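Local coordinates for protein ML032222a iGluR (Mnemiopsis leidyi, PDB 4YKI) that binds glycine in the cleft of its ligand-binding domain and, as a subunit of a ctenophore ionotropic glutamate receptor, probably opens an ion channel in response, at residues B[12-17]-B[32-37]; B[19-24]-B[53-58]. All coordinates share one frame; numbering follows the deposited sequence.

Interaction 1 of 2, residues B[12-17]-B[32-37]; sequences LGSVEE and DCWSGM
W34 pushes the outer rim of its six-membered ring against the backbone of S14, V15 and E16, just beyond the end of strand 9-13. The tight part is small. CZ3 of W34 lies 3.8 Å from the carbonyl carbon of V15, which sits at the ring edge near its plane, and CH2 of W34 comes 3.8 Å from C of S14. From an oblique direction, OG of S14 approaches CZ3 of W34 to 3.7 Å. With CG turned anti to the carbonyl carbon (chi1 -66°), the indole reaches far enough to bridge backbones that stay 8.4 Å apart between the CA atoms of E16 and W34. The long indole suits that span, and slim S14 lets the ring in.

Toward E16 the contact loosens: its backbone N is 4.1 Å from CZ3 of W34, while its partly exposed side chain turns to the backbone N of F23. The first bond of the V15 side chain leads away from W34, and that side chain touches F63 of the glycine pocket; E17 beyond it touches the ligand. No hydrogen bond crosses between the segments; S14 OG is satisfied by the carbonyl of A89. The chemistry therefore implies adhesion by shape and dispersion, with polarity settled elsewhere.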
ATOM      1  N   LEU B  12      13.060 -11.460 -15.721  1.00 10.89           N
ATOM      2  CA  LEU B  12      12.746 -10.687 -14.517  1.00 11.03           C
ATOM      3  C   LEU B  12      13.952  -9.901 -14.055  1.00 10.76           C
ATOM      4  O   LEU B  12      15.009 -10.478 -13.788  1.00 11.62           O
ATOM      5  CB  LEU B  12      12.277 -11.616 -13.391  1.00 10.90           C
ATOM      6  CG  LEU B  12      11.054 -12.476 -13.737  1.00 11.59           C
ATOM      7  CD1 LEU B  12      10.742 -13.391 -12.555  1.00 12.08           C
ATOM      8  CD2 LEU B  12       9.856 -11.612 -14.101  1.00 11.90           C
ATOM      9  N   GLY B  13      13.830  -8.580 -13.982  1.00 10.39           N
ATOM     10  CA  GLY B  13      14.908  -7.759 -13.467  1.00 10.71           C
ATOM     11  C   GLY B  13      15.018  -7.900 -11.966  1.00 10.36           C
ATOM     12  O   GLY B  13      13.999  -7.823 -11.260  1.00 10.73           O
ATOM     13  N   SER B  14      16.231  -8.050 -11.467  1.00  9.74           N
ATOM     14  CA  SER B  14      16.455  -8.107 -10.038  1.00 10.21           C
ATOM     15  C   SER B  14      17.929  -7.882  -9.732  1.00 10.80           C
ATOM     16  O   SER B  14      18.783  -7.910 -10.637  1.00 11.27           O
ATOM     17  CB  SER B  14      15.987  -9.452  -9.438  1.00 10.86           C
ATOM     18  OG  SER B  14      15.713  -9.316  -8.050  1.00 11.19           O
ATOM     19  N   VAL B  15      18.195  -7.644  -8.454  1.00 11.17           N
ATOM     20  CA  VAL B  15      19.538  -7.582  -7.894  1.00 11.61           C
ATOM     21  C   VAL B  15      19.460  -8.099  -6.462  1.00 11.55           C
ATOM     22  O   VAL B  15      18.384  -8.162  -5.884  1.00 11.82           O
ATOM     23  CB  VAL B  15      20.127  -6.146  -7.857  1.00 11.99           C
ATOM     24  CG1 VAL B  15      20.331  -5.593  -9.231  1.00 13.71           C
ATOM     25  CG2 VAL B  15      19.292  -5.189  -7.010  1.00 12.53           C
ATOM     26  N   GLU B  16      20.593  -8.424  -5.860  1.00 10.88           N
ATOM     27  CA  GLU B  16      20.590  -8.733  -4.437  1.00 11.52           C
ATOM     28  C   GLU B  16      20.182  -7.510  -3.626  1.00 12.11           C
ATOM     29  O   GLU B  16      20.670  -6.419  -3.859  1.00 12.14           O
ATOM     30  CB  GLU B  16      21.943  -9.230  -3.956  1.00 12.58           C
ATOM     31  CG  GLU B  16      22.030  -9.481  -2.466  1.00 13.55           C
ATOM     32  CD  GLU B  16      23.215 -10.359  -2.147  1.00 15.32           C
ATOM     33  OE1 GLU B  16      24.359  -9.860  -2.197  1.00 19.28           O
ATOM     34  OE2 GLU B  16      23.029 -11.562  -1.951  1.00 16.28           O
ATOM     35  N   GLU B  17      19.274  -7.720  -2.675  1.00 11.53           N
ATOM     36  CA  GLU B  17      18.869  -6.729  -1.679  1.00 11.03           C
ATOM     37  C   GLU B  17      18.220  -7.502  -0.533  1.00 10.85           C
ATOM     38  O   GLU B  17      17.031  -7.823  -0.583  1.00 11.58           O
ATOM     39  CB  GLU B  17      17.881  -5.711  -2.251  1.00 11.41           C
ATOM     40  CG  GLU B  17      17.391  -4.712  -1.201  1.00 12.06           C
ATOM     41  CD  GLU B  17      17.533  -3.262  -1.596  1.00 11.73           C
ATOM     42  OE1 GLU B  17      18.631  -2.865  -2.023  1.00 12.62           O
ATOM     43  OE2 GLU B  17      16.549  -2.496  -1.450  1.00 11.98           O
ATOM     44  N   ASP B  32      18.507 -21.079  -9.461  1.00 14.35           N
ATOM     45  CA  ASP B  32      18.960 -21.644  -8.186  1.00 15.52           C
ATOM     46  C   ASP B  32      19.885 -20.734  -7.419  1.00 14.06           C
ATOM     47  O   ASP B  32      20.075 -20.938  -6.234  1.00 14.75           O
ATOM     48  CB  ASP B  32      19.771 -22.927  -8.401  1.00 20.88           C
ATOM     49  CG  ASP B  32      18.962 -24.074  -8.885  1.00 25.25           C
ATOM     50  OD1 ASP B  32      17.730 -24.068  -8.706  1.00 26.42           O
ATOM     51  OD2 ASP B  32      19.597 -25.017  -9.408  1.00 26.20           O
ATOM     52  N   CYS B  33      20.473 -19.763  -8.102  1.00 13.63           N
ATOM     53  CA  CYS B  33      21.343 -18.795  -7.447  1.00 13.37           C
ATOM     54  C   CYS B  33      20.590 -17.791  -6.587  1.00 12.57           C
ATOM     55  O   CYS B  33      21.196 -17.080  -5.790  1.00 15.14           O
ATOM     56  CB  CYS B  33      22.184 -18.043  -8.467  1.00 13.83           C
ATOM     57  SG  CYS B  33      23.335 -19.069  -9.397  1.00 16.04           S
ATOM     58  N   TRP B  34      19.271 -17.741  -6.745  1.00 11.88           N
ATOM     59  CA  TRP B  34      18.436 -16.718  -6.126  1.00 12.16           C
ATOM     60  C   TRP B  34      17.588 -17.307  -5.004  1.00 12.42           C
ATOM     61  O   TRP B  34      17.096 -18.426  -5.118  1.00 13.74           O
ATOM     62  CB  TRP B  34      17.530 -16.078  -7.172  1.00 11.80           C
ATOM     63  CG  TRP B  34      18.274 -15.305  -8.218  1.00 12.12           C
ATOM     64  CD1 TRP B  34      18.825 -15.797  -9.375  1.00 12.63           C
ATOM     65  CD2 TRP B  34      18.556 -13.904  -8.213  1.00 12.00           C
ATOM     66  NE1 TRP B  34      19.427 -14.792 -10.076  1.00 13.09           N
ATOM     67  CE2 TRP B  34      19.267 -13.616  -9.394  1.00 12.64           C
ATOM     68  CE3 TRP B  34      18.261 -12.860  -7.332  1.00 12.50           C
ATOM     69  CZ2 TRP B  34      19.680 -12.324  -9.721  1.00 13.05           C
ATOM     70  CZ3 TRP B  34      18.680 -11.575  -7.657  1.00 13.80           C
ATOM     71  CH2 TRP B  34      19.390 -11.322  -8.838  1.00 13.58           C
ATOM     72  N   SER B  35      17.417 -16.542  -3.929  1.00 12.05           N
ATOM     73  CA  SER B  35      16.548 -16.909  -2.829  1.00 12.17           C
ATOM     74  C   SER B  35      16.060 -15.623  -2.165  1.00 12.26           C
ATOM     75  O   SER B  35      16.591 -14.545  -2.403  1.00 12.37           O
ATOM     76  CB  SER B  35      17.265 -17.808  -1.822  1.00 13.81           C
ATOM     77  OG  SER B  35      18.404 -17.158  -1.287  1.00 14.28           O
ATOM     78  N   GLY B  36      15.052 -15.742  -1.310  1.00 12.38           N
ATOM     79  CA  GLY B  36      14.559 -14.622  -0.536  1.00 11.71           C
ATOM     80  C   GLY B  36      13.060 -14.437  -0.659  1.00 11.32           C
ATOM     81  O   GLY B  36      12.379 -15.222  -1.320  1.00 12.25           O
ATOM     82  N   MET B  37      12.541 -13.412   0.011  1.00 11.75           N
ATOM     83  CA  MET B  37      11.112 -13.130  -0.001  1.00 11.47           C
ATOM     84  C   MET B  37      10.571 -12.949  -1.410  1.00 11.70           C
ATOM     85  O   MET B  37       9.530 -13.520  -1.764  1.00 11.46           O
ATOM     86  CB  MET B  37      10.831 -11.888   0.839  1.00 12.38           C
ATOM     87  CG  MET B  37       9.392 -11.423   0.756  1.00 12.10           C
ATOM     88  SD  MET B  37       9.084 -10.067   1.878  1.00 14.05           S
ATOM     89  CE  MET B  37       7.332  -9.782   1.653  1.00 14.02           C
TER

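Interaction 2 of 2, residues B[19-24]-B[53-58]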
ATOM      1  N   PRO B  19      16.382  -8.590   2.767  1.00 12.57           N
ATOM      2  CA  PRO B  19      16.058 -10.014   2.700  1.00 12.79           C
ATOM      3  C   PRO B  19      15.111 -10.329   1.530  1.00 11.78           C
ATOM      4  O   PRO B  19      14.550 -11.423   1.476  1.00 12.29           O
ATOM      5  CB  PRO B  19      15.324 -10.240   4.015  1.00 14.23           C
ATOM      6  CG  PRO B  19      14.539  -8.995   4.180  1.00 14.69           C
ATOM      7  CD  PRO B  19      15.434  -7.877   3.647  1.00 13.82           C
ATOM      8  N   PHE B  20      14.927  -9.380   0.623  1.00 11.58           N
ATOM      9  CA  PHE B  20      14.079  -9.550  -0.538  1.00 11.31           C
ATOM     10  C   PHE B  20      14.693 -10.501  -1.565  1.00 10.74           C
ATOM     11  O   PHE B  20      14.002 -11.389  -2.069  1.00 11.26           O
ATOM     12  CB  PHE B  20      13.784  -8.180  -1.131  1.00 11.43           C
ATOM     13  CG  PHE B  20      13.052  -7.275  -0.177  1.00 11.38           C
ATOM     14  CD1 PHE B  20      11.734  -7.519   0.146  1.00 12.71           C
ATOM     15  CD2 PHE B  20      13.697  -6.218   0.438  1.00 11.32           C
ATOM     16  CE1 PHE B  20      11.061  -6.711   1.047  1.00 13.02           C
ATOM     17  CE2 PHE B  20      13.029  -5.406   1.341  1.00 12.39           C
ATOM     18  CZ  PHE B  20      11.715  -5.652   1.649  1.00 12.73           C
ATOM     19  N   MET B  21      15.982 -10.334  -1.840  1.00 11.64           N
ATOM     20  CA  MET B  21      16.729 -11.215  -2.746  1.00 11.78           C
ATOM     21  C   MET B  21      18.140 -11.397  -2.218  1.00 11.28           C
ATOM     22  O   MET B  21      18.780 -10.438  -1.779  1.00 11.59           O
ATOM     23  CB  MET B  21      16.809 -10.671  -4.168  1.00 12.83           C
ATOM     24  CG  MET B  21      15.529 -10.794  -4.964  1.00 13.12           C
ATOM     25  SD  MET B  21      15.032 -12.515  -5.167  1.00 12.72           S
ATOM     26  CE  MET B  21      14.574 -12.496  -6.885  1.00 12.90           C
ATOM     27  N   PHE B  22      18.582 -12.653  -2.295  1.00 11.82           N
ATOM     28  CA  PHE B  22      19.945 -13.091  -2.038  1.00 13.05           C
ATOM     29  C   PHE B  22      20.441 -13.715  -3.347  1.00 13.25           C
ATOM     30  O   PHE B  22      19.728 -14.517  -3.949  1.00 13.82           O
ATOM     31  CB  PHE B  22      19.973 -14.172  -0.947  1.00 12.74           C
ATOM     32  CG  PHE B  22      19.490 -13.719   0.416  1.00 14.31           C
ATOM     33  CD1 PHE B  22      18.135 -13.570   0.684  1.00 14.32           C
ATOM     34  CD2 PHE B  22      20.389 -13.539   1.449  1.00 16.31           C
ATOM     35  CE1 PHE B  22      17.704 -13.177   1.937  1.00 14.62           C
ATOM     36  CE2 PHE B  22      19.955 -13.164   2.704  1.00 17.12           C
ATOM     37  CZ  PHE B  22      18.622 -12.989   2.950  1.00 15.31           C
ATOM     38  N   PHE B  23      21.650 -13.354  -3.773  1.00 13.22           N
ATOM     39  CA  PHE B  23      22.239 -13.880  -5.011  1.00 13.86           C
ATOM     40  C   PHE B  23      23.558 -14.569  -4.693  1.00 13.85           C
ATOM     41  O   PHE B  23      24.501 -13.937  -4.232  1.00 15.19           O
ATOM     42  CB  PHE B  23      22.471 -12.753  -6.037  1.00 13.75           C
ATOM     43  CG  PHE B  23      23.127 -13.219  -7.314  1.00 14.09           C
ATOM     44  CD1 PHE B  23      22.451 -14.036  -8.188  1.00 14.80           C
ATOM     45  CD2 PHE B  23      24.431 -12.853  -7.626  1.00 15.02           C
ATOM     46  CE1 PHE B  23      23.044 -14.481  -9.346  1.00 14.69           C
ATOM     47  CE2 PHE B  23      25.024 -13.290  -8.801  1.00 15.59           C
ATOM     48  CZ  PHE B  23      24.332 -14.115  -9.654  1.00 15.42           C
ATOM     49  N   ALA B  24      23.609 -15.872  -4.924  1.00 13.74           N
ATOM     50  CA  ALA B  24      24.831 -16.636  -4.754  1.00 14.51           C
ATOM     51  C   ALA B  24      25.707 -16.454  -5.985  1.00 15.77           C
ATOM     52  O   ALA B  24      25.221 -16.529  -7.113  1.00 15.31           O
ATOM     53  CB  ALA B  24      24.515 -18.101  -4.537  1.00 16.72           C
ATOM     54  N   TYR B  53      10.789 -18.602 -16.052  1.00 11.99           N
ATOM     55  CA  TYR B  53      11.428 -17.313 -15.872  1.00 11.96           C
ATOM     56  C   TYR B  53      12.927 -17.456 -15.707  1.00 11.85           C
ATOM     57  O   TYR B  53      13.462 -18.551 -15.487  1.00 12.43           O
ATOM     58  CB  TYR B  53      10.831 -16.569 -14.650  1.00 11.91           C
ATOM     59  CG  TYR B  53      11.018 -17.310 -13.350  1.00 12.48           C
ATOM     60  CD1 TYR B  53      10.127 -18.297 -12.971  1.00 14.06           C
ATOM     61  CD2 TYR B  53      12.114 -17.067 -12.540  1.00 12.89           C
ATOM     62  CE1 TYR B  53      10.303 -19.014 -11.823  1.00 15.03           C
ATOM     63  CE2 TYR B  53      12.304 -17.791 -11.370  1.00 13.56           C
ATOM     64  CZ  TYR B  53      11.389 -18.772 -11.022  1.00 14.46           C
ATOM     65  OH  TYR B  53      11.529 -19.518  -9.886  1.00 16.46           O
ATOM     66  N   GLU B  54      13.597 -16.322 -15.828  1.00 12.02           N
ATOM     67  CA  GLU B  54      14.993 -16.170 -15.456  1.00 11.63           C
ATOM     68  C   GLU B  54      15.155 -14.779 -14.891  1.00 11.72           C
ATOM     69  O   GLU B  54      14.341 -13.902 -15.162  1.00 12.44           O
ATOM     70  CB  GLU B  54      15.913 -16.360 -16.663  1.00 12.03           C
ATOM     71  CG  GLU B  54      15.764 -15.261 -17.723  1.00 13.52           C
ATOM     72  CD  GLU B  54      16.575 -15.542 -18.958  1.00 15.52           C
ATOM     73  OE1 GLU B  54      15.997 -16.123 -19.902  1.00 17.21           O
ATOM     74  OE2 GLU B  54      17.775 -15.185 -18.980  1.00 16.44           O
ATOM     75  N   TYR B  55      16.228 -14.564 -14.141  1.00 11.45           N
ATOM     76  CA  TYR B  55      16.540 -13.258 -13.599  1.00 11.01           C
ATOM     77  C   TYR B  55      17.687 -12.619 -14.367  1.00 11.56           C
ATOM     78  O   TYR B  55      18.672 -13.294 -14.689  1.00 12.89           O
ATOM     79  CB  TYR B  55      16.906 -13.385 -12.124  1.00 11.68           C
ATOM     80  CG  TYR B  55      15.803 -13.849 -11.192  1.00 11.85           C
ATOM     81  CD1 TYR B  55      14.762 -13.001 -10.840  1.00 12.30           C
ATOM     82  CD2 TYR B  55      15.818 -15.118 -10.642  1.00 11.97           C
ATOM     83  CE1 TYR B  55      13.777 -13.411  -9.976  1.00 12.68           C
ATOM     84  CE2 TYR B  55      14.831 -15.542  -9.776  1.00 12.62           C
ATOM     85  CZ  TYR B  55      13.821 -14.676  -9.432  1.00 12.41           C
ATOM     86  OH  TYR B  55      12.848 -15.057  -8.531  1.00 12.55           O
ATOM     87  N   ILE B  56      17.565 -11.333 -14.636  1.00 11.79           N
ATOM     88  CA  ILE B  56      18.573 -10.560 -15.367  1.00 12.08           C
ATOM     89  C   ILE B  56      18.916  -9.326 -14.536  1.00 11.66           C
ATOM     90  O   ILE B  56      18.050  -8.505 -14.206  1.00 12.09           O
ATOM     91  CB  ILE B  56      18.071 -10.121 -16.760  1.00 14.38           C
ATOM     92  CG1 ILE B  56      17.736 -11.375 -17.591  1.00 17.05           C
ATOM     93  CG2 ILE B  56      19.100  -9.189 -17.478  1.00 15.44           C
ATOM     94  CD1 ILE B  56      17.373 -11.138 -19.031  1.00 18.34           C
ATOM     95  N   GLN B  57      20.192  -9.217 -14.182  1.00 11.72           N
ATOM     96  CA  GLN B  57      20.672  -8.063 -13.446  1.00 11.62           C
ATOM     97  C   GLN B  57      21.207  -7.002 -14.385  1.00 12.22           C
ATOM     98  O   GLN B  57      21.841  -7.312 -15.372  1.00 13.52           O
ATOM     99  CB  GLN B  57      21.784  -8.482 -12.493  1.00 11.96           C
ATOM    100  CG  GLN B  57      21.426  -9.609 -11.571  1.00 12.69           C
ATOM    101  CD  GLN B  57      22.426  -9.746 -10.461  1.00 15.16           C
ATOM    102  OE1 GLN B  57      22.602  -8.833  -9.649  1.00 17.72           O
ATOM    103  NE2 GLN B  57      23.106 -10.890 -10.414  1.00 17.14           N
ATOM    104  N   PRO B  58      20.992  -5.723 -14.067  1.00 12.72           N
ATOM    105  CA  PRO B  58      21.599  -4.679 -14.895  1.00 13.23           C
ATOM    106  C   PRO B  58      23.103  -4.656 -14.699  1.00 14.39           C
ATOM    107  O   PRO B  58      23.581  -4.821 -13.577  1.00 14.41           O
ATOM    108  CB  PRO B  58      20.973  -3.392 -14.363  1.00 14.06           C
ATOM    109  CG  PRO B  58      20.709  -3.699 -12.935  1.00 13.59           C
ATOM    110  CD  PRO B  58      20.291  -5.160 -12.906  1.00 13.20           C
TER
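The F23 ring carries the Q57 amide on one face: NE2 stands 3.4 Å above the ring plane, over its centre. The planes of ring and amide are 69° apart, so the amide meets the ring steeply instead of stacking flat on it. NE2 of Q57 is as close to CE2 of F23 as to CZ of F23, 3.5 Å in each case, and the N-H hydrogens of the amide carry partial positive charge, which would suit the electron-rich ring face. F23 sets its ring here by placing CG anti to the backbone N (chi1 178°), while the long side chain of Q57 spans the gap. On the Y55 ring, one face has CD2 of Y53 toward its rim, and the methyl of M21 arrives obliquely, with CE of M21 3.3 Å from CE1 of Y55.

M21 SD lies 5.4 Å from the Y55 ring centroid, a Met-aromatic contact. It joins the loop leading into strand 22-23 to edge strand 52-56 of the parallel sheet, within a ligand-binding domain of the periplasmic-binding-protein clan. F20 and M21 both face E17 in a classic beta bulge.

Methionine is flexible enough for this place: bends at chi2 and chi3 carry its terminal methyl to the phenol, whose OH is 3.5 Å from CE of M21. That hydroxyl has its hydrogen-bond partner in OD1 of N39 on helix 37-49, while W34 meets both the F23 and Y55 rings.

How the interactions relate
From the N terminus, strand 9-13 ends within 12-17; the chain then turns through 19-24, reaches 32-37, where C33 is disulfide-bonded back to C28, and follows helix 37-49 to 53-58. Interaction 1 closes the shorter loop, from 12-17 to 32-37; interaction 2 closes the longer one, from 19-24 to 53-58. Their segments alternate, so the loops cross. Backbone pairing stitches them together: N of F22 is 2.7 Å from O of S35 in the antiparallel pair, and N of L12 is 2.8 Å from O of E54 in the parallel sheet. Together the contacts tie the small antiparallel sheet of strands 22-23 and 34-35 to the parallel sheet's edge, with S14 O packed 3.3 Å from Q57 CG.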